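Local coordinates for member of s1p family of ribosomal proteins (Pyrococcus furiosus, PDB 5YH1), which probably acts as an exonuclease, its crystallised DHH domain holding a manganese ion, in a longer protein assigned to the S1 ribosomal family, at residues Asp24-Lys38 and Leu197-Tyr209. Sequence-based numbering, arbitrary orientation.
Sequences DVGFLVKSEVLEALK and LTAGMLATEVARY
R208 and E205, one turn apart on helix 199-209, hold the loop V25-L28 through its backbone. Two guanidinium nitrogens reach successive carbonyls: R208 NH1 lies 3.0 Å from G26 O with a nearly straight N-H...O angle of 174°, and R208 NH2 lies 2.8 Å from V25 O. Both oxygens sit at the edge of the guanidinium, in its plane, whereas each nitrogen stands above the plane of the carbonyl it meets. Y209 OH adds a weak bond to G26 O. The arginine chain bends at chi3 (54°), which turns this edge to the loop, and its NE pairs with E215. E205 receives L28 N on the syn side of OE2 at 3.1 Å; OE2 also bonds Y239 OH, while OE1 forms a salt bridge with R208 NH1 in which the hydrogen bond is weak. Replacing R208 with alanine is likely to leave the V25 and G26 carbonyls without these two donors and to deprive E205 and E215 of their cationic mate.

Apolar contacts flank this polar row. V25 CG2 sits 3.7 Å from the Y209 ring centroid, almost on the ring normal, a CH-pi contact; Y209 OH lies over one face of the F27 ring, whose opposite face carries L34 CB. L28 CG rests on R208 CD at 3.6 Å. Farther along, V33 CG1 and L197 CD2 meet tip to tip at 3.5 Å, and L37 CD1 touches L202 CD2 at 3.9 Å.

The axes of the segments 32-38 and 199-209 come no closer than 12.2 Å and cross at -50°, so side chains and the loop bridge them. S31 OG caps helix 32-38 through L34 N. This is core packing of the DHH domain beside its manganese site: T198, at the N-cap position of helix 199-209, is hydrogen-bonded to the metal ligand D67, and L202 packs near the ligand H163.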
loop_
_atom_site.group_PDB
_atom_site.type_symbol
_atom_site.label_atom_id
_atom_site.label_comp_id
_atom_site.label_asym_id
_atom_site.label_seq_id
_atom_site.Cartn_x
_atom_site.Cartn_y
_atom_site.Cartn_z
ATOM N N ASP A 24 14.854 -28.791 -31.056
ATOM C CA ASP A 24 16.049 -28.954 -30.251
ATOM C C ASP A 24 17.087 -27.952 -30.739
ATOM O O ASP A 24 17.838 -28.241 -31.660
ATOM C CB ASP A 24 16.577 -30.384 -30.349
ATOM C CG ASP A 24 17.762 -30.621 -29.448
ATOM O OD1 ASP A 24 18.344 -29.632 -28.937
ATOM O OD2 ASP A 24 18.115 -31.797 -29.245
ATOM N N VAL A 25 17.112 -26.771 -30.119
ATOM C CA VAL A 25 18.044 -25.701 -30.498
ATOM C C VAL A 25 19.347 -25.713 -29.692
ATOM O O VAL A 25 20.136 -24.779 -29.772
ATOM C CB VAL A 25 17.386 -24.309 -30.364
ATOM C CG1 VAL A 25 16.237 -24.181 -31.344
ATOM C CG2 VAL A 25 16.904 -24.055 -28.939
ATOM N N GLY A 26 19.573 -26.758 -28.912
ATOM C CA GLY A 26 20.774 -26.839 -28.099
ATOM C C GLY A 26 20.825 -25.735 -27.055
ATOM O O GLY A 26 19.779 -25.282 -26.568
ATOM N N PHE A 27 22.051 -25.320 -26.714
ATOM C CA PHE A 27 22.303 -24.297 -25.703
ATOM C C PHE A 27 23.357 -23.295 -26.166
ATOM O O PHE A 27 24.081 -23.548 -27.124
ATOM C CB PHE A 27 22.756 -24.954 -24.413
ATOM C CG PHE A 27 21.762 -25.919 -23.853
ATOM C CD1 PHE A 27 20.530 -25.473 -23.402
ATOM C CD2 PHE A 27 22.054 -27.273 -23.779
ATOM C CE1 PHE A 27 19.603 -26.359 -22.875
ATOM C CE2 PHE A 27 21.136 -28.162 -23.264
ATOM C CZ PHE A 27 19.904 -27.707 -22.807
ATOM N N LEU A 28 23.440 -22.158 -25.478
ATOM C CA LEU A 28 24.379 -21.090 -25.838
ATOM C C LEU A 28 25.804 -21.372 -25.378
ATOM O O LEU A 28 26.742 -20.736 -25.848
ATOM C CB LEU A 28 23.923 -19.759 -25.242
ATOM C CG LEU A 28 22.656 -19.167 -25.842
ATOM C CD1 LEU A 28 22.137 -18.039 -24.956
ATOM C CD2 LEU A 28 22.919 -18.666 -27.252
ATOM N N VAL A 29 25.942 -22.317 -24.455
ATOM C CA VAL A 29 27.207 -22.651 -23.821
ATOM C C VAL A 29 27.292 -24.169 -23.676
ATOM O O VAL A 29 26.270 -24.851 -23.801
ATOM C CB VAL A 29 27.292 -22.037 -22.409
ATOM C CG1 VAL A 29 27.153 -20.522 -22.473
ATOM C CG2 VAL A 29 26.223 -22.625 -21.494
ATOM N N LYS A 30 28.491 -24.683 -23.382
ATOM C CA LYS A 30 28.679 -26.099 -23.051
ATOM C C LYS A 30 28.405 -26.312 -21.574
ATOM O O LYS A 30 28.913 -25.567 -20.735
ATOM C CB LYS A 30 30.112 -26.583 -23.351
ATOM C CG LYS A 30 30.692 -26.128 -24.687
ATOM C CD LYS A 30 31.462 -27.249 -25.388
ATOM C CE LYS A 30 32.555 -26.723 -26.315
ATOM N NZ LYS A 30 33.851 -26.541 -25.599
ATOM N N SER A 31 27.630 -27.344 -21.253
ATOM C CA SER A 31 27.211 -27.591 -19.881
ATOM C C SER A 31 26.559 -28.965 -19.757
ATOM O O SER A 31 25.523 -29.216 -20.368
ATOM C CB SER A 31 26.188 -26.528 -19.443
ATOM O OG SER A 31 25.648 -26.821 -18.161
ATOM N N GLU A 32 27.154 -29.840 -18.957
ATOM C CA GLU A 32 26.552 -31.141 -18.684
ATOM C C GLU A 32 25.265 -30.993 -17.865
ATOM O O GLU A 32 24.337 -31.792 -18.000
ATOM C CB GLU A 32 27.553 -32.052 -17.966
ATOM C CG GLU A 32 28.649 -32.577 -18.885
ATOM C CD GLU A 32 28.104 -33.529 -19.939
ATOM O OE1 GLU A 32 27.704 -34.659 -19.573
ATOM O OE2 GLU A 32 28.062 -33.142 -21.131
ATOM N N VAL A 33 25.216 -29.962 -17.028
ATOM C CA VAL A 33 24.021 -29.677 -16.235
ATOM C C VAL A 33 22.840 -29.342 -17.153
ATOM O O VAL A 33 21.780 -29.947 -17.043
ATOM C CB VAL A 33 24.279 -28.574 -15.198
ATOM C CG1 VAL A 33 22.990 -28.192 -14.479
ATOM C CG2 VAL A 33 25.311 -29.064 -14.189
ATOM N N LEU A 34 23.034 -28.421 -18.088
ATOM C CA LEU A 34 21.970 -28.086 -19.028
ATOM C C LEU A 34 21.550 -29.301 -19.845
ATOM O O LEU A 34 20.347 -29.526 -20.038
ATOM C CB LEU A 34 22.380 -26.957 -19.955
ATOM C CG LEU A 34 22.403 -25.574 -19.304
ATOM C CD1 LEU A 34 23.022 -24.562 -20.245
ATOM C CD2 LEU A 34 21.001 -25.127 -18.888
ATOM N N GLU A 35 22.528 -30.086 -20.313
ATOM C CA GLU A 35 22.227 -31.300 -21.081
ATOM C C GLU A 35 21.336 -32.232 -20.280
ATOM O O GLU A 35 20.370 -32.748 -20.802
ATOM C CB GLU A 35 23.498 -32.049 -21.516
ATOM C CG GLU A 35 24.302 -31.346 -22.596
ATOM C CD GLU A 35 23.529 -31.110 -23.887
ATOM O OE1 GLU A 35 22.575 -31.862 -24.186
ATOM O OE2 GLU A 35 23.888 -30.165 -24.620
ATOM N N ALA A 36 21.660 -32.432 -19.014
ATOM C CA ALA A 36 20.842 -33.266 -18.144
ATOM C C ALA A 36 19.426 -32.666 -17.915
ATOM O O ALA A 36 18.463 -33.407 -17.717
ATOM C CB ALA A 36 21.564 -33.505 -16.819
ATOM N N LEU A 37 19.305 -31.339 -17.963
ATOM C CA LEU A 37 18.014 -30.644 -17.762
ATOM C C LEU A 37 17.198 -30.505 -19.042
ATOM O O LEU A 37 16.065 -30.028 -19.010
ATOM C CB LEU A 37 18.251 -29.241 -17.212
ATOM C CG LEU A 37 18.780 -29.130 -15.788
ATOM C CD1 LEU A 37 19.092 -27.668 -15.496
ATOM C CD2 LEU A 37 17.790 -29.694 -14.775
ATOM N N LYS A 38 17.771 -30.903 -20.165
ATOM C CA LYS A 38 17.133 -30.697 -21.475
ATOM C C LYS A 38 15.686 -31.207 -21.592
ATOM O O LYS A 38 14.832 -30.497 -22.115
ATOM C CB LYS A 38 17.978 -31.329 -22.567
ATOM C CG LYS A 38 17.674 -30.848 -23.970
ATOM C CD LYS A 38 18.839 -31.254 -24.849
ATOM C CE LYS A 38 18.621 -30.917 -26.302
ATOM N NZ LYS A 38 19.948 -30.773 -26.964
ATOM N N LEU A 197 24.282 -22.032 -11.518
ATOM C CA LEU A 197 23.517 -21.924 -12.766
ATOM C C LEU A 197 22.188 -21.236 -12.431
ATOM O O LEU A 197 21.252 -21.866 -11.912
ATOM C CB LEU A 197 23.292 -23.302 -13.391
ATOM C CG LEU A 197 22.672 -23.338 -14.784
ATOM C CD1 LEU A 197 23.562 -22.674 -15.820
ATOM C CD2 LEU A 197 22.383 -24.777 -15.162
ATOM N N THR A 198 22.116 -19.940 -12.729
ATOM C CA THR A 198 21.074 -19.072 -12.172
ATOM C C THR A 198 19.808 -19.019 -13.024
ATOM O O THR A 198 19.784 -19.475 -14.171
ATOM C CB THR A 198 21.609 -17.636 -11.977
ATOM O OG1 THR A 198 21.716 -16.971 -13.240
ATOM C CG2 THR A 198 22.970 -17.667 -11.305
ATOM N N ALA A 199 18.759 -18.423 -12.468
ATOM C CA ALA A 199 17.443 -18.424 -13.122
ATOM C C ALA A 199 17.474 -17.743 -14.475
ATOM O O ALA A 199 16.820 -18.193 -15.410
ATOM C CB ALA A 199 16.401 -17.772 -12.226
ATOM N N GLY A 200 18.236 -16.658 -14.580
ATOM C CA GLY A 200 18.360 -15.933 -15.844
ATOM C C GLY A 200 19.068 -16.733 -16.926
ATOM O O GLY A 200 18.790 -16.569 -18.113
HETATM N N MSE A 201 19.998 -17.586 -16.515
HETATM C CA MSE A 201 20.663 -18.503 -17.438
HETATM C C MSE A 201 19.643 -19.513 -17.893
HETATM O O MSE A 201 19.374 -19.649 -19.087
HETATM C CB MSE A 201 21.857 -19.192 -16.774
HETATM C CG MSE A 201 23.013 -18.221 -16.561
HETATM SE SE MSE A 201 24.406 -18.959 -15.369
HETATM C CE MSE A 201 24.885 -17.224 -14.574
ATOM N N LEU A 202 19.043 -20.211 -16.942
ATOM C CA LEU A 202 18.010 -21.211 -17.261
ATOM C C LEU A 202 16.880 -20.644 -18.112
ATOM O O LEU A 202 16.473 -21.254 -19.106
ATOM C CB LEU A 202 17.390 -21.749 -15.984
ATOM C CG LEU A 202 18.331 -22.472 -15.046
ATOM C CD1 LEU A 202 17.663 -22.666 -13.690
ATOM C CD2 LEU A 202 18.756 -23.806 -15.657
ATOM N N ALA A 203 16.390 -19.467 -17.724
ATOM C CA ALA A 203 15.222 -18.878 -18.366
ATOM C C ALA A 203 15.523 -18.427 -19.775
ATOM O O ALA A 203 14.658 -18.487 -20.656
ATOM C CB ALA A 203 14.691 -17.715 -17.542
ATOM N N THR A 204 16.737 -17.927 -19.988
ATOM C CA THR A 204 17.153 -17.554 -21.341
ATOM C C THR A 204 17.175 -18.787 -22.245
ATOM O O THR A 204 16.685 -18.731 -23.371
ATOM C CB THR A 204 18.523 -16.845 -21.345
ATOM O OG1 THR A 204 18.421 -15.602 -20.641
ATOM C CG2 THR A 204 18.990 -16.573 -22.760
ATOM N N GLU A 205 17.686 -19.914 -21.747
ATOM C CA GLU A 205 17.691 -21.146 -22.558
ATOM C C GLU A 205 16.253 -21.616 -22.815
ATOM O O GLU A 205 15.893 -21.906 -23.962
ATOM C CB GLU A 205 18.525 -22.253 -21.920
ATOM C CG GLU A 205 19.995 -21.900 -21.688
ATOM C CD GLU A 205 20.841 -21.758 -22.961
ATOM O OE1 GLU A 205 20.341 -21.966 -24.086
ATOM O OE2 GLU A 205 22.040 -21.432 -22.839
ATOM N N VAL A 206 15.407 -21.631 -21.783
ATOM C CA VAL A 206 13.994 -21.970 -22.002
ATOM C C VAL A 206 13.394 -21.050 -23.053
ATOM O O VAL A 206 12.690 -21.514 -23.967
ATOM C CB VAL A 206 13.141 -21.929 -20.719
ATOM C CG1 VAL A 206 11.665 -22.119 -21.057
ATOM C CG2 VAL A 206 13.581 -23.005 -19.742
ATOM N N ALA A 207 13.682 -19.755 -22.945
ATOM C CA ALA A 207 13.148 -18.782 -23.902
ATOM C C ALA A 207 13.541 -19.101 -25.346
ATOM O O ALA A 207 12.750 -18.904 -26.265
ATOM C CB ALA A 207 13.590 -17.372 -23.540
ATOM N N ARG A 208 14.765 -19.579 -25.543
ATOM C CA ARG A 208 15.237 -19.963 -26.876
ATOM C C ARG A 208 14.431 -21.144 -27.434
ATOM O O ARG A 208 14.133 -21.179 -28.628
ATOM C CB ARG A 208 16.738 -20.294 -26.853
ATOM C CG ARG A 208 17.635 -19.086 -26.606
ATOM C CD ARG A 208 19.107 -19.461 -26.462
ATOM N NE ARG A 208 19.554 -20.245 -27.616
ATOM C CZ ARG A 208 19.674 -21.574 -27.649
ATOM N NH1 ARG A 208 19.445 -22.329 -26.582
ATOM N NH2 ARG A 208 20.044 -22.156 -28.774
ATOM N N TYR A 209 14.070 -22.098 -26.578
ATOM C CA TYR A 209 13.194 -23.191 -26.994
ATOM C C TYR A 209 11.761 -22.725 -27.265
ATOM O O TYR A 209 11.101 -23.235 -28.168
ATOM C CB TYR A 209 13.198 -24.322 -25.971
ATOM C CG TYR A 209 14.458 -25.155 -26.014
ATOM C CD1 TYR A 209 15.624 -24.711 -25.412
ATOM C CD2 TYR A 209 14.490 -26.387 -26.663
ATOM C CE1 TYR A 209 16.782 -25.462 -25.432
ATOM C CE2 TYR A 209 15.649 -27.147 -26.690
ATOM C CZ TYR A 209 16.797 -26.670 -26.079
ATOM O OH TYR A 209 17.965 -27.401 -26.096
#